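Local coordinates for protein alpha-glucosidase ([Eubacterium] rectale, PDB 6PNR) that probably hydrolyses alpha-linked sulfoquinovosides as a retaining-type family 31 glycoside hydrolase, and binds an aza-sugar sulfonate inhibitor, at residues Asp549-Leu554 against Glu660-Tyr665. Sequence-based numbering, arbitrary orientation.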
ATOM      1  N   ASP A 549       4.152  36.805  26.662  1.00 26.24           N
ATOM      2  CA  ASP A 549       4.878  37.398  27.782  1.00 31.30           C
ATOM      3  C   ASP A 549       5.700  36.342  28.512  1.00 30.16           C
ATOM      4  O   ASP A 549       6.874  36.571  28.811  1.00 34.02           O
ATOM      5  CB  ASP A 549       3.907  38.099  28.736  1.00 30.58           C
ATOM      6  CG  ASP A 549       4.618  38.973  29.776  1.00 38.38           C
ATOM      7  OD1 ASP A 549       5.779  39.367  29.548  1.00 34.06           O
ATOM      8  OD2 ASP A 549       4.005  39.265  30.825  1.00 38.70           O
ATOM      9  N   VAL A 550       5.120  35.161  28.754  1.00 30.77           N
ATOM     10  CA  VAL A 550       5.885  34.068  29.352  1.00 32.32           C
ATOM     11  C   VAL A 550       7.125  33.763  28.520  1.00 32.72           C
ATOM     12  O   VAL A 550       8.225  33.584  29.061  1.00 31.81           O
ATOM     13  CB  VAL A 550       5.000  32.820  29.530  1.00 29.07           C
ATOM     14  CG1 VAL A 550       5.849  31.615  29.900  1.00 30.55           C
ATOM     15  CG2 VAL A 550       3.951  33.066  30.601  1.00 28.11           C
ATOM     16  N   TYR A 551       6.971  33.698  27.194  1.00 30.17           N
ATOM     17  CA  TYR A 551       8.123  33.465  26.326  1.00 27.09           C
ATOM     18  C   TYR A 551       9.206  34.514  26.552  1.00 28.33           C
ATOM     19  O   TYR A 551      10.386  34.170  26.685  1.00 27.67           O
ATOM     20  CB  TYR A 551       7.672  33.440  24.860  1.00 27.71           C
ATOM     21  CG  TYR A 551       8.786  33.483  23.833  1.00 22.75           C
ATOM     22  CD1 TYR A 551       9.504  32.339  23.496  1.00 28.93           C
ATOM     23  CD2 TYR A 551       9.089  34.666  23.170  1.00 24.42           C
ATOM     24  CE1 TYR A 551      10.505  32.381  22.533  1.00 27.40           C
ATOM     25  CE2 TYR A 551      10.080  34.718  22.218  1.00 26.95           C
ATOM     26  CZ  TYR A 551      10.788  33.579  21.905  1.00 27.20           C
ATOM     27  OH  TYR A 551      11.770  33.655  20.949  1.00 28.83           O
ATOM     28  N   THR A 552       8.830  35.793  26.636  1.00 26.66           N
ATOM     29  CA  THR A 552       9.853  36.811  26.881  1.00 30.06           C
ATOM     30  C   THR A 552      10.465  36.674  28.274  1.00 31.38           C
ATOM     31  O   THR A 552      11.660  36.918  28.448  1.00 29.19           O
ATOM     32  CB  THR A 552       9.291  38.219  26.685  1.00 32.13           C
ATOM     33  OG1 THR A 552       8.270  38.482  27.660  1.00 32.35           O
ATOM     34  CG2 THR A 552       8.728  38.372  25.272  1.00 29.31           C
ATOM     35  N   MET A 553       9.673  36.285  29.277  1.00 30.55           N
ATOM     36  CA  MET A 553      10.227  36.096  30.616  1.00 34.54           C
ATOM     37  C   MET A 553      11.220  34.937  30.654  1.00 33.20           C
ATOM     38  O   MET A 553      12.204  34.984  31.409  1.00 29.10           O
ATOM     39  CB  MET A 553       9.089  35.880  31.620  1.00 29.20           C
ATOM     40  CG  MET A 553       8.199  37.100  31.774  1.00 29.26           C
ATOM     41  SD  MET A 553       6.748  36.764  32.789  1.00 32.95           S
ATOM     42  CE  MET A 553       7.515  36.580  34.408  1.00 35.20           C
ATOM     43  N   LEU A 554      10.995  33.905  29.836  1.00 29.09           N
ATOM     44  CA  LEU A 554      11.908  32.770  29.768  1.00 31.08           C
ATOM     45  C   LEU A 554      13.198  33.102  29.030  1.00 29.13           C
ATOM     46  O   LEU A 554      14.188  32.377  29.192  1.00 28.95           O
ATOM     47  CB  LEU A 554      11.231  31.576  29.072  1.00 28.82           C
ATOM     48  CG  LEU A 554      10.108  30.820  29.794  1.00 28.64           C
ATOM     49  CD1 LEU A 554       9.308  29.964  28.823  1.00 29.08           C
ATOM     50  CD2 LEU A 554      10.685  29.942  30.900  1.00 29.43           C
ATOM     51  N   GLU A 660       9.094  33.921  39.197  1.00 33.03           N
ATOM     52  CA  GLU A 660       8.417  35.128  38.739  1.00 34.61           C
ATOM     53  C   GLU A 660       7.283  34.783  37.782  1.00 41.70           C
ATOM     54  O   GLU A 660       6.219  35.414  37.816  1.00 37.97           O
ATOM     55  CB  GLU A 660       9.402  36.076  38.060  1.00 42.47           C
ATOM     56  CG  GLU A 660      10.467  36.636  38.964  1.00 50.61           C
ATOM     57  CD  GLU A 660      11.427  37.553  38.224  1.00 64.37           C
ATOM     58  OE1 GLU A 660      11.216  37.779  37.013  1.00 60.54           O
ATOM     59  OE2 GLU A 660      12.388  38.046  38.855  1.00 71.11           O
ATOM     60  N   ILE A 661       7.489  33.774  36.929  1.00 34.81           N
ATOM     61  CA  ILE A 661       6.430  33.343  36.013  1.00 36.10           C
ATOM     62  C   ILE A 661       5.241  32.792  36.793  1.00 32.70           C
ATOM     63  O   ILE A 661       4.086  33.132  36.515  1.00 38.72           O
ATOM     64  CB  ILE A 661       6.977  32.311  35.008  1.00 36.14           C
ATOM     65  CG1 ILE A 661       8.039  32.960  34.104  1.00 32.09           C
ATOM     66  CG2 ILE A 661       5.831  31.670  34.203  1.00 34.61           C
ATOM     67  CD1 ILE A 661       8.823  31.957  33.282  1.00 33.82           C
ATOM     68  N   ARG A 662       5.503  31.930  37.781  1.00 32.81           N
ATOM     69  CA  ARG A 662       4.408  31.412  38.597  1.00 39.76           C
ATOM     70  C   ARG A 662       3.683  32.536  39.315  1.00 39.22           C
ATOM     71  O   ARG A 662       2.447  32.565  39.353  1.00 42.72           O
ATOM     72  CB  ARG A 662       4.898  30.388  39.619  1.00 39.46           C
ATOM     73  CG  ARG A 662       3.740  29.913  40.523  1.00 41.81           C
ATOM     74  CD  ARG A 662       4.082  28.725  41.406  1.00 46.77           C
ATOM     75  NE  ARG A 662       5.249  28.960  42.253  1.00 52.85           N
ATOM     76  CZ  ARG A 662       6.471  28.509  41.972  1.00 59.99           C
ATOM     77  NH1 ARG A 662       6.676  27.807  40.860  1.00 49.85           N
ATOM     78  NH2 ARG A 662       7.489  28.758  42.793  1.00 52.35           N
ATOM     79  N   GLU A 663       4.433  33.479  39.877  1.00 37.67           N
ATOM     80  CA  GLU A 663       3.795  34.587  40.578  1.00 44.84           C
ATOM     81  C   GLU A 663       2.892  35.377  39.645  1.00 40.45           C
ATOM     82  O   GLU A 663       1.763  35.724  40.009  1.00 42.97           O
ATOM     83  CB  GLU A 663       4.852  35.500  41.190  1.00 46.23           C
ATOM     84  CG  GLU A 663       4.281  36.546  42.131  1.00 54.02           C
ATOM     85  CD  GLU A 663       4.877  36.443  43.517  1.00 62.48           C
ATOM     86  OE1 GLU A 663       6.124  36.406  43.625  1.00 64.17           O
ATOM     87  OE2 GLU A 663       4.100  36.375  44.494  1.00 62.87           O
ATOM     88  N   LYS A 664       3.368  35.661  38.432  1.00 40.54           N
ATOM     89  CA  LYS A 664       2.615  36.521  37.527  1.00 36.96           C
ATOM     90  C   LYS A 664       1.470  35.781  36.842  1.00 35.10           C
ATOM     91  O   LYS A 664       0.387  36.346  36.653  1.00 35.87           O
ATOM     92  CB  LYS A 664       3.548  37.125  36.478  1.00 36.90           C
ATOM     93  CG  LYS A 664       2.922  38.299  35.742  1.00 37.59           C
ATOM     94  CD  LYS A 664       3.892  38.980  34.797  1.00 39.61           C
ATOM     95  CE  LYS A 664       3.239  40.201  34.158  1.00 44.53           C
ATOM     96  NZ  LYS A 664       4.066  40.751  33.047  1.00 46.07           N
ATOM     97  N   TYR A 665       1.675  34.517  36.474  1.00 37.87           N
ATOM     98  CA  TYR A 665       0.766  33.838  35.562  1.00 38.88           C
ATOM     99  C   TYR A 665       0.362  32.449  36.039  1.00 41.19           C
ATOM    100  O   TYR A 665      -0.311  31.723  35.296  1.00 37.32           O
ATOM    101  CB  TYR A 665       1.408  33.748  34.176  1.00 35.58           C
ATOM    102  CG  TYR A 665       1.477  35.062  33.418  1.00 34.65           C
ATOM    103  CD1 TYR A 665       0.337  35.849  33.236  1.00 33.87           C
ATOM    104  CD2 TYR A 665       2.673  35.501  32.858  1.00 35.14           C
ATOM    105  CE1 TYR A 665       0.395  37.036  32.518  1.00 33.60           C
ATOM    106  CE2 TYR A 665       2.738  36.692  32.146  1.00 34.88           C
ATOM    107  CZ  TYR A 665       1.595  37.450  31.978  1.00 33.63           C
ATOM    108  OH  TYR A 665       1.657  38.622  31.274  1.00 31.43           O
TER
HETATM  109  O   HOH W   1       6.960  40.586  31.669  1.00 39.02           O
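D549 meets K664 and Y665 through a single carboxylate oxygen, a compact example of one acid gripping two donors at a helix–helix contact. Its OD2 takes a salt bridge from K664 NZ at 2.7 Å, on the syn lone pair, and a very short hydrogen bond from Y665 OH at 2.5 Å. The carboxylate stands nearly perpendicular to the Y665 ring, 88° between planes, with its CG lying in the ring plane at the edge. K664 reaches it as a fully extended chain whose CG, anti to the backbone N (chi1 -165°), sits over the centre of one ring face of Y665. The other oxygen, OD1, receives a water that also links weakly to K664 NZ, and forms a salt bridge to K266.

Apolar contacts continue the seam. M553 is the knob, set among E660, I661, K664 and Y665; a bend at chi3 brings its CE to 3.7 Å from I661 CG1, while SD makes an oblique Met-aromatic contact with Y665, 5.2 Å from the ring centroid. V550 CG2 approaches Y665 CD2 to 3.6 Å, and L554 CD2 meets I661 CD1 at the same distance.

The segments run almost antiparallel, at 160°, joining the long helix 538-568 to the C-terminal helix 655-665, far from the inhibitor pocket. Replacing D549 with an asparagine would probably leave K664 without its counter-charge and weaken the grip on the Y665 hydroxyl. With two lysines and a phenol drawn to a buried carboxylate, the chemistry implies that D549 is probably held ionised, and so ties K664 and Y665 of helix 655-665 to the long helix by charge beside an apolar seam.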